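Local structure of short chain dehydrogenase (3H7A) at residues A8-I13 / E30-F35; A82-T87 / A126-A131; G135-T140 / K176-A181. The protein probably catalyses NAD(P)-dependent oxidation or reduction of a substrate that remains unidentified. All coordinates share one frame; numbering follows the deposited sequence.

Contact 1: A8-I13 / E30-F35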
loop_
_atom_site.group_PDB
_atom_site.type_symbol
_atom_site.label_atom_id
_atom_site.label_comp_id
_atom_site.label_asym_id
_atom_site.label_seq_id
_atom_site.Cartn_x
_atom_site.Cartn_y
_atom_site.Cartn_z
ATOM N N ALA B 8 1.073 -31.846 -20.764
ATOM C CA ALA B 8 0.448 -30.656 -20.192
ATOM C C ALA B 8 0.522 -29.495 -21.164
ATOM O O ALA B 8 1.457 -29.408 -21.983
ATOM C CB ALA B 8 1.132 -30.271 -18.899
ATOM N N THR B 9 -0.459 -28.607 -21.072
ATOM C CA THR B 9 -0.449 -27.366 -21.854
ATOM C C THR B 9 -0.269 -26.117 -20.990
ATOM O O THR B 9 -0.610 -26.120 -19.806
ATOM C CB THR B 9 -1.712 -27.189 -22.716
ATOM O OG1 THR B 9 -2.876 -27.414 -21.913
ATOM C CG2 THR B 9 -1.703 -28.164 -23.877
ATOM N N VAL B 10 0.295 -25.082 -21.609
ATOM C CA VAL B 10 0.338 -23.718 -21.087
ATOM C C VAL B 10 -0.391 -22.784 -22.058
ATOM O O VAL B 10 -0.057 -22.737 -23.241
ATOM C CB VAL B 10 1.805 -23.211 -20.911
ATOM C CG1 VAL B 10 1.836 -21.732 -20.528
ATOM C CG2 VAL B 10 2.517 -24.016 -19.872
ATOM N N ALA B 11 -1.389 -22.046 -21.572
ATOM C CA ALA B 11 -2.061 -21.069 -22.418
ATOM C C ALA B 11 -1.377 -19.717 -22.260
ATOM O O ALA B 11 -1.294 -19.195 -21.158
ATOM C CB ALA B 11 -3.519 -20.974 -22.062
ATOM N N VAL B 12 -0.851 -19.171 -23.352
ATOM C CA VAL B 12 -0.294 -17.822 -23.321
ATOM C C VAL B 12 -1.289 -16.926 -24.057
ATOM O O VAL B 12 -1.371 -16.942 -25.295
ATOM C CB VAL B 12 1.129 -17.741 -23.938
ATOM C CG1 VAL B 12 1.624 -16.299 -23.986
ATOM C CG2 VAL B 12 2.104 -18.586 -23.149
ATOM N N ILE B 13 -2.102 -16.206 -23.288
ATOM C CA ILE B 13 -3.086 -15.301 -23.866
ATOM C C ILE B 13 -2.410 -13.948 -24.041
ATOM O O ILE B 13 -2.200 -13.217 -23.079
ATOM C CB ILE B 13 -4.399 -15.243 -23.032
ATOM C CG1 ILE B 13 -5.116 -16.597 -23.108
ATOM C CG2 ILE B 13 -5.324 -14.148 -23.555
ATOM C CD1 ILE B 13 -6.002 -16.917 -21.927
ATOM N N GLU B 30 10.773 -25.744 -21.604
ATOM C CA GLU B 30 10.658 -26.546 -20.406
ATOM C C GLU B 30 9.709 -27.720 -20.583
ATOM O O GLU B 30 9.357 -28.384 -19.612
ATOM C CB GLU B 30 10.202 -25.682 -19.226
ATOM C CG GLU B 30 11.158 -24.529 -18.875
ATOM C CD GLU B 30 12.524 -24.990 -18.359
ATOM O OE1 GLU B 30 12.650 -26.138 -17.869
ATOM O OE2 GLU B 30 13.476 -24.188 -18.431
ATOM N N GLY B 31 9.279 -27.967 -21.815
ATOM C CA GLY B 31 8.567 -29.200 -22.129
ATOM C C GLY B 31 7.056 -29.143 -22.163
ATOM O O GLY B 31 6.408 -30.177 -22.271
ATOM N N PHE B 32 6.472 -27.951 -22.079
ATOM C CA PHE B 32 5.018 -27.842 -22.176
ATOM C C PHE B 32 4.606 -27.660 -23.634
ATOM O O PHE B 32 5.392 -27.153 -24.434
ATOM C CB PHE B 32 4.511 -26.642 -21.390
ATOM C CG PHE B 32 4.581 -26.794 -19.898
ATOM C CD1 PHE B 32 3.538 -27.400 -19.196
ATOM C CD2 PHE B 32 5.654 -26.275 -19.186
ATOM C CE1 PHE B 32 3.580 -27.513 -17.805
ATOM C CE2 PHE B 32 5.716 -26.386 -17.785
ATOM C CZ PHE B 32 4.671 -26.998 -17.098
ATOM N N THR B 33 3.380 -28.058 -23.989
ATOM C CA THR B 33 2.828 -27.597 -25.256
ATOM C C THR B 33 2.219 -26.225 -25.017
ATOM O O THR B 33 1.359 -26.065 -24.173
ATOM C CB THR B 33 1.761 -28.540 -25.844
ATOM O OG1 THR B 33 2.350 -29.814 -26.133
ATOM C CG2 THR B 33 1.173 -27.960 -27.132
ATOM N N VAL B 34 2.665 -25.233 -25.766
ATOM C CA VAL B 34 2.130 -23.897 -25.591
ATOM C C VAL B 34 1.004 -23.651 -26.585
ATOM O O VAL B 34 1.146 -23.908 -27.769
ATOM C CB VAL B 34 3.251 -22.828 -25.676
ATOM C CG1 VAL B 34 2.666 -21.399 -25.669
ATOM C CG2 VAL B 34 4.247 -23.020 -24.522
ATOM N N PHE B 35 -0.134 -23.215 -26.068
ATOM C CA PHE B 35 -1.200 -22.645 -26.862
ATOM C C PHE B 35 -1.001 -21.148 -26.844
ATOM O O PHE B 35 -1.126 -20.506 -25.806
ATOM C CB PHE B 35 -2.577 -23.062 -26.307
ATOM C CG PHE B 35 -3.069 -24.361 -26.884
ATOM C CD1 PHE B 35 -2.373 -25.553 -26.646
ATOM C CD2 PHE B 35 -4.184 -24.391 -27.722
ATOM C CE1 PHE B 35 -2.785 -26.755 -27.213
ATOM C CE2 PHE B 35 -4.618 -25.594 -28.289
ATOM C CZ PHE B 35 -3.917 -26.775 -28.029
HETATM O O HOH W 1 1.187 -31.272 -24.260
#
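Val10, on strand 9-13, meets Phe32, which stands just ahead of the neighbouring parallel strand 33-38. The CG2 methyl of Val10 lies over one face of the Phe32 ring, offset toward the rim, in a CH-pi contact 3.8 Å from the ring centroid. Its first torsion (chi1 173°) sets CG1 anti to the backbone N, and CG2 is the branch presented to the ring. Ala8 meets the same ring differently: its CB approaches the edge near the ring plane, 3.8 Å from Phe32 CD1. Further along, Val12 CG2 touches Val34 CG1 at 3.8 Å. On the opposite sheet face, Thr9 CG2 rests obliquely against Phe35 CE1, while Thr9 OG1 bonds to Ala82 O. Main-chain bonds fix this register, from Thr33 N to Ala8 O (3.1 Å) through to Val12 N to Phe35 O (2.8 Å). A water joins Ala8 O to Thr33 OG1. Gly31, with positive phi, closes helix 18-29 in a Schellman motif just before the second strand. The two strands, with helix 18-29 between them, form the first beta-alpha-beta unit of the Rossmann fold: that helix covers the Val10 and Val34 face, helix 68-81 the Thr9 and Phe35 face, and strand 84-89 flanks strand 9-13.

Contact 2: A82-T87 / A126-A131; sequences APLEVT and ARLMLA
In Met129, chi1 -73° sets CG anti to the carbonyl carbon, beside the backbone N, and the extended chain beyond it carries CE to Leu84 and Thr87. Leu84 starts toward the helix at CB, and its chi1 of 180° sets CG anti to the backbone N; CG then lies near the Met129 methyl. The two residues join helix 104-132 to strand 84-89 in the Rossmann fold, where the helix makes the crossover that leads to the adjacent parallel strand 135-142. The short axes come within 8.1 Å, and their directions differ by 141°, so the helix runs back roughly against the strand.

The contact is apolar in character and has no hydrogen bond across it. Leu128, from the preceding position of the helix, places CD1 3.8 Å from Leu84 CD2, the two leucines crossing at a slant. Met129 works differently, lying over the strand's main chain as much as against its side chains. Its terminal methyl CE touches the backbone at Glu85 C (3.7 Å) and also approaches Leu84 CG at 4.1 Å. The hydroxyl of Thr87 is near this methyl too, but its polar partner is Ser125 OG, one turn before Met129 on helix 104-132.

Around this seam, Leu75 of helix 68-81 touches both Thr87 and Leu128, while Ile178 packs on Met129. Ala126, Arg127 and Leu130 instead contact Leu100 of the second subunit, so the helix is shared between the sheet and a subunit interface. Both ends of the Met129 side chain press on the strand's main chain: CG lies 3.4 Å from Leu84 O and CE 3.6 Å from Thr87 N.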
loop_
_atom_site.group_PDB
_atom_site.type_symbol
_atom_site.label_atom_id
_atom_site.label_comp_id
_atom_site.label_asym_id
_atom_site.label_seq_id
_atom_site.Cartn_x
_atom_site.Cartn_y
_atom_site.Cartn_z
ATOM N N ALA B 82 -4.005 -31.490 -23.829
ATOM C CA ALA B 82 -3.333 -32.056 -22.665
ATOM C C ALA B 82 -3.762 -31.180 -21.486
ATOM O O ALA B 82 -4.063 -29.997 -21.691
ATOM C CB ALA B 82 -1.826 -31.988 -22.856
ATOM N N PRO B 83 -3.815 -31.744 -20.260
ATOM C CA PRO B 83 -4.237 -30.980 -19.085
ATOM C C PRO B 83 -3.636 -29.575 -19.013
ATOM O O PRO B 83 -2.415 -29.407 -19.078
ATOM C CB PRO B 83 -3.731 -31.835 -17.926
ATOM C CG PRO B 83 -3.830 -33.223 -18.443
ATOM C CD PRO B 83 -3.485 -33.139 -19.898
ATOM N N LEU B 84 -4.513 -28.577 -18.943
ATOM C CA LEU B 84 -4.110 -27.190 -18.808
ATOM C C LEU B 84 -3.494 -26.965 -17.425
ATOM O O LEU B 84 -4.182 -27.081 -16.405
ATOM C CB LEU B 84 -5.315 -26.263 -19.031
ATOM C CG LEU B 84 -5.044 -24.759 -18.908
ATOM C CD1 LEU B 84 -4.135 -24.253 -19.990
ATOM C CD2 LEU B 84 -6.347 -24.021 -18.951
ATOM N N GLU B 85 -2.197 -26.654 -17.399
ATOM C CA GLU B 85 -1.463 -26.477 -16.132
ATOM C C GLU B 85 -1.058 -25.056 -15.769
ATOM O O GLU B 85 -0.883 -24.746 -14.591
ATOM C CB GLU B 85 -0.242 -27.385 -16.076
ATOM C CG GLU B 85 -0.592 -28.664 -15.374
ATOM C CD GLU B 85 0.443 -29.733 -15.504
ATOM O OE1 GLU B 85 1.649 -29.397 -15.567
ATOM O OE2 GLU B 85 0.034 -30.920 -15.530
ATOM N N VAL B 86 -0.874 -24.210 -16.779
ATOM C CA VAL B 86 -0.496 -22.816 -16.566
ATOM C C VAL B 86 -1.256 -21.945 -17.560
ATOM O O VAL B 86 -1.271 -22.255 -18.739
ATOM C CB VAL B 86 1.032 -22.602 -16.746
ATOM C CG1 VAL B 86 1.442 -21.145 -16.462
ATOM C CG2 VAL B 86 1.825 -23.531 -15.850
ATOM N N THR B 87 -1.918 -20.887 -17.080
ATOM C CA THR B 87 -2.412 -19.824 -17.972
ATOM C C THR B 87 -1.640 -18.543 -17.677
ATOM O O THR B 87 -1.533 -18.153 -16.526
ATOM C CB THR B 87 -3.923 -19.552 -17.778
ATOM O OG1 THR B 87 -4.665 -20.687 -18.224
ATOM C CG2 THR B 87 -4.397 -18.310 -18.581
ATOM N N ALA B 126 -9.541 -21.572 -14.145
ATOM C CA ALA B 126 -9.874 -22.156 -12.856
ATOM C C ALA B 126 -10.832 -23.344 -12.992
ATOM O O ALA B 126 -10.639 -24.359 -12.342
ATOM C CB ALA B 126 -10.486 -21.099 -11.955
ATOM N N ARG B 127 -11.870 -23.206 -13.822
ATOM C CA ARG B 127 -12.816 -24.291 -14.059
ATOM C C ARG B 127 -12.079 -25.530 -14.552
ATOM O O ARG B 127 -12.232 -26.609 -13.985
ATOM C CB ARG B 127 -13.900 -23.878 -15.054
ATOM C CG ARG B 127 -14.970 -24.944 -15.271
ATOM C CD ARG B 127 -15.995 -24.571 -16.357
ATOM N NE ARG B 127 -15.383 -23.956 -17.536
ATOM C CZ ARG B 127 -14.869 -24.613 -18.581
ATOM N NH1 ARG B 127 -14.882 -25.945 -18.642
ATOM N NH2 ARG B 127 -14.334 -23.923 -19.579
ATOM N N LEU B 128 -11.245 -25.355 -15.573
ATOM C CA LEU B 128 -10.488 -26.474 -16.140
ATOM C C LEU B 128 -9.467 -27.070 -15.172
ATOM O O LEU B 128 -9.384 -28.298 -15.044
ATOM C CB LEU B 128 -9.809 -26.057 -17.443
ATOM C CG LEU B 128 -10.761 -25.599 -18.545
ATOM C CD1 LEU B 128 -10.023 -24.805 -19.589
ATOM C CD2 LEU B 128 -11.499 -26.758 -19.178
ATOM N N MET B 129 -8.712 -26.209 -14.481
ATOM C CA MET B 129 -7.633 -26.650 -13.592
ATOM C C MET B 129 -8.124 -27.364 -12.326
ATOM O O MET B 129 -7.504 -28.334 -11.879
ATOM C CB MET B 129 -6.734 -25.471 -13.198
ATOM C CG MET B 129 -5.822 -24.958 -14.283
ATOM S SD MET B 129 -5.206 -23.300 -13.893
ATOM C CE MET B 129 -4.113 -23.083 -15.277
ATOM N N LEU B 130 -9.242 -26.896 -11.765
ATOM C CA LEU B 130 -9.817 -27.497 -10.559
ATOM C C LEU B 130 -10.232 -28.963 -10.761
ATOM O O LEU B 130 -10.144 -29.775 -9.831
ATOM C CB LEU B 130 -10.987 -26.661 -10.019
ATOM C CG LEU B 130 -10.611 -25.377 -9.255
ATOM C CD1 LEU B 130 -11.807 -24.432 -9.109
ATOM C CD2 LEU B 130 -10.017 -25.675 -7.899
ATOM N N ALA B 131 -10.654 -29.293 -11.981
ATOM C CA ALA B 131 -10.926 -30.675 -12.372
ATOM C C ALA B 131 -9.676 -31.563 -12.302
ATOM O O ALA B 131 -9.784 -32.765 -12.040
ATOM C CB ALA B 131 -11.538 -30.712 -13.763
#

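Contact 3: G135-T140 / K176-A181; sequences GKIFFT and KNIHVA
Lys136 NZ, in one of two modelled conformers, donates to His179 ND1 at 3.0 Å; in that copy its three N-H groups are shared among four acceptors, the others being Tyr227 O, Leu226 O and Gln229 O. The ammonium lies almost exactly in the imidazole plane, and the lysine methylenes run past His179 CB to get there. At the far side of the ring NE2 bonds to Thr235 O, a pattern consistent with a neutral histidine protonated at NE2. The ring projects from the strand with CG anti to the backbone N (chi1 -175°). Phe138 directs an edge at it: CE1 sits over the centre of one imidazole face, 4.2 Å above the plane, in a T-shaped pair with planes at 80°. Trp234 stacks on His179 as well. Phe138 CD1 lies 3.6 Å from Ala181 CB.

Apolar contacts occupy the other sheet face, where Ile137 CD1 meets Ile178 CG2 at 3.8 Å and Val180 CG1 comes to the edge of the Phe139 ring. Backbone bonds alternate between the strands, including Ala181 N to Ile137 O (2.9 Å); Ile137 N approaches His179 O from above the carbonyl plane. Asn177, with positive phi, ends helix 153-173 in a Schellman motif and leads into the second strand. Two parallel neighbours joined through that helix make a classical beta-alpha-beta unit of the Rossmann fold.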
loop_
_atom_site.group_PDB
_atom_site.type_symbol
_atom_site.label_atom_id
_atom_site.label_comp_id
_atom_site.label_asym_id
_atom_site.label_seq_id
_atom_site.Cartn_x
_atom_site.Cartn_y
_atom_site.Cartn_z
ATOM N N GLY B 135 -2.893 -26.232 -10.732
ATOM C CA GLY B 135 -2.685 -25.284 -11.824
ATOM C C GLY B 135 -2.076 -23.979 -11.352
ATOM O O GLY B 135 -1.956 -23.732 -10.145
ATOM N N LYS B 136 -1.650 -23.161 -12.316
ATOM C CA LYS B 136 -1.097 -21.837 -12.026
ATOM C C LYS B 136 -1.705 -20.826 -12.992
ATOM O O LYS B 136 -1.791 -21.074 -14.190
ATOM C CB LYS B 136 0.445 -21.833 -12.071
ATOM C CG LYS B 136 1.120 -22.775 -11.029
ATOM C CD LYS B 136 2.513 -22.329 -10.576
ATOM C CE LYS B 136 2.996 -23.117 -9.333
ATOM N NZ LYS B 136 4.192 -22.498 -8.644
ATOM N N ILE B 137 -2.164 -19.695 -12.455
ATOM C CA ILE B 137 -2.804 -18.652 -13.258
ATOM C C ILE B 137 -2.131 -17.330 -12.987
ATOM O O ILE B 137 -2.299 -16.753 -11.914
ATOM C CB ILE B 137 -4.303 -18.476 -12.930
ATOM C CG1 ILE B 137 -5.037 -19.818 -12.980
ATOM C CG2 ILE B 137 -4.915 -17.451 -13.885
ATOM C CD1 ILE B 137 -6.466 -19.782 -12.500
ATOM N N PHE B 138 -1.383 -16.856 -13.974
ATOM C CA PHE B 138 -0.526 -15.695 -13.826
ATOM C C PHE B 138 -1.074 -14.553 -14.656
ATOM O O PHE B 138 -1.501 -14.762 -15.795
ATOM C CB PHE B 138 0.896 -16.041 -14.291
ATOM C CG PHE B 138 1.578 -17.100 -13.464
ATOM C CD1 PHE B 138 1.147 -17.402 -12.177
ATOM C CD2 PHE B 138 2.694 -17.765 -13.959
ATOM C CE1 PHE B 138 1.779 -18.360 -11.412
ATOM C CE2 PHE B 138 3.347 -18.717 -13.192
ATOM C CZ PHE B 138 2.887 -19.014 -11.918
ATOM N N PHE B 139 -1.058 -13.350 -14.082
ATOM C CA PHE B 139 -1.551 -12.150 -14.739
ATOM C C PHE B 139 -0.431 -11.128 -14.836
ATOM O O PHE B 139 0.240 -10.860 -13.844
ATOM C CB PHE B 139 -2.681 -11.545 -13.913
ATOM C CG PHE B 139 -3.913 -12.407 -13.842
ATOM C CD1 PHE B 139 -4.844 -12.388 -14.879
ATOM C CD2 PHE B 139 -4.155 -13.212 -12.729
ATOM C CE1 PHE B 139 -6.012 -13.168 -14.827
ATOM C CE2 PHE B 139 -5.313 -13.989 -12.654
ATOM C CZ PHE B 139 -6.247 -13.962 -13.723
ATOM N N THR B 140 -0.223 -10.557 -16.022
ATOM C CA THR B 140 0.777 -9.500 -16.191
ATOM C C THR B 140 0.208 -8.138 -15.830
ATOM O O THR B 140 -0.699 -7.650 -16.500
ATOM C CB THR B 140 1.321 -9.429 -17.627
ATOM O OG1 THR B 140 1.856 -10.704 -18.006
ATOM C CG2 THR B 140 2.424 -8.402 -17.719
ATOM N N LYS B 176 -6.955 -24.139 -2.658
ATOM C CA LYS B 176 -7.483 -25.214 -3.497
ATOM C C LYS B 176 -6.459 -25.638 -4.545
ATOM O O LYS B 176 -6.820 -26.211 -5.575
ATOM C CB LYS B 176 -8.786 -24.786 -4.179
ATOM C CG LYS B 176 -9.913 -24.457 -3.220
ATOM C CD LYS B 176 -11.257 -24.492 -3.917
ATOM C CE LYS B 176 -12.365 -24.062 -2.972
ATOM N NZ LYS B 176 -12.389 -22.583 -2.808
ATOM N N ASN B 177 -5.188 -25.331 -4.268
ATOM C CA ASN B 177 -4.006 -25.784 -5.033
ATOM C C ASN B 177 -3.782 -25.082 -6.372
ATOM O O ASN B 177 -3.075 -25.588 -7.262
ATOM C CB ASN B 177 -3.975 -27.329 -5.148
ATOM C CG ASN B 177 -2.587 -27.882 -5.426
ATOM O OD1 ASN B 177 -1.582 -27.345 -4.969
ATOM N ND2 ASN B 177 -2.532 -28.964 -6.185
ATOM N N ILE B 178 -4.358 -23.897 -6.505
ATOM C CA ILE B 178 -4.055 -23.052 -7.656
ATOM C C ILE B 178 -3.207 -21.847 -7.253
ATOM O O ILE B 178 -3.638 -21.003 -6.483
ATOM C CB ILE B 178 -5.337 -22.614 -8.389
ATOM C CG1 ILE B 178 -6.284 -23.822 -8.512
ATOM C CG2 ILE B 178 -4.984 -21.929 -9.703
ATOM C CD1 ILE B 178 -6.856 -24.065 -9.828
ATOM N N HIS B 179 -1.998 -21.772 -7.792
ATOM C CA HIS B 179 -1.135 -20.635 -7.577
ATOM C C HIS B 179 -1.545 -19.504 -8.513
ATOM O O HIS B 179 -1.098 -19.440 -9.668
ATOM C CB HIS B 179 0.322 -21.029 -7.839
ATOM C CG HIS B 179 1.326 -19.956 -7.531
ATOM N ND1 HIS B 179 2.683 -20.161 -7.660
ATOM C CD2 HIS B 179 1.180 -18.680 -7.096
ATOM C CE1 HIS B 179 3.328 -19.056 -7.332
ATOM N NE2 HIS B 179 2.440 -18.140 -6.989
ATOM N N VAL B 180 -2.376 -18.602 -8.006
ATOM C CA VAL B 180 -2.712 -17.386 -8.745
ATOM C C VAL B 180 -1.620 -16.373 -8.436
ATOM O O VAL B 180 -1.242 -16.212 -7.276
ATOM C CB VAL B 180 -4.100 -16.822 -8.339
ATOM C CG1 VAL B 180 -4.497 -15.649 -9.217
ATOM C CG2 VAL B 180 -5.159 -17.901 -8.425
ATOM N N ALA B 181 -1.084 -15.714 -9.463
ATOM C CA ALA B 181 -0.074 -14.689 -9.239
ATOM C C ALA B 181 -0.254 -13.482 -10.151
ATOM O O ALA B 181 -0.954 -13.543 -11.181
ATOM C CB ALA B 181 1.362 -15.259 -9.347
HETATM O O HOH W 2 -0.272 -25.914 -8.502
#

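The three contacts follow one another along the chain yet share a single parallel sheet. Strand 84-89 of contact 2 lies between strand 9-13 of contact 1 and strand 135-142 of contact 3. Ala11 N is 2.8 Å from Val86 O on one side, and on the other Phe138 N is 2.9 Å from Thr87 O. Met129 ties contacts 2 and 3 further, with SD 3.6 Å from Ile137 CG1. Contacts 1 and 3 do not touch; their centres are about 14 Å apart. In short-chain dehydrogenases the cofactor and the active site lie at the carboxyl edge of this sheet, to which the strands of all three contacts belong.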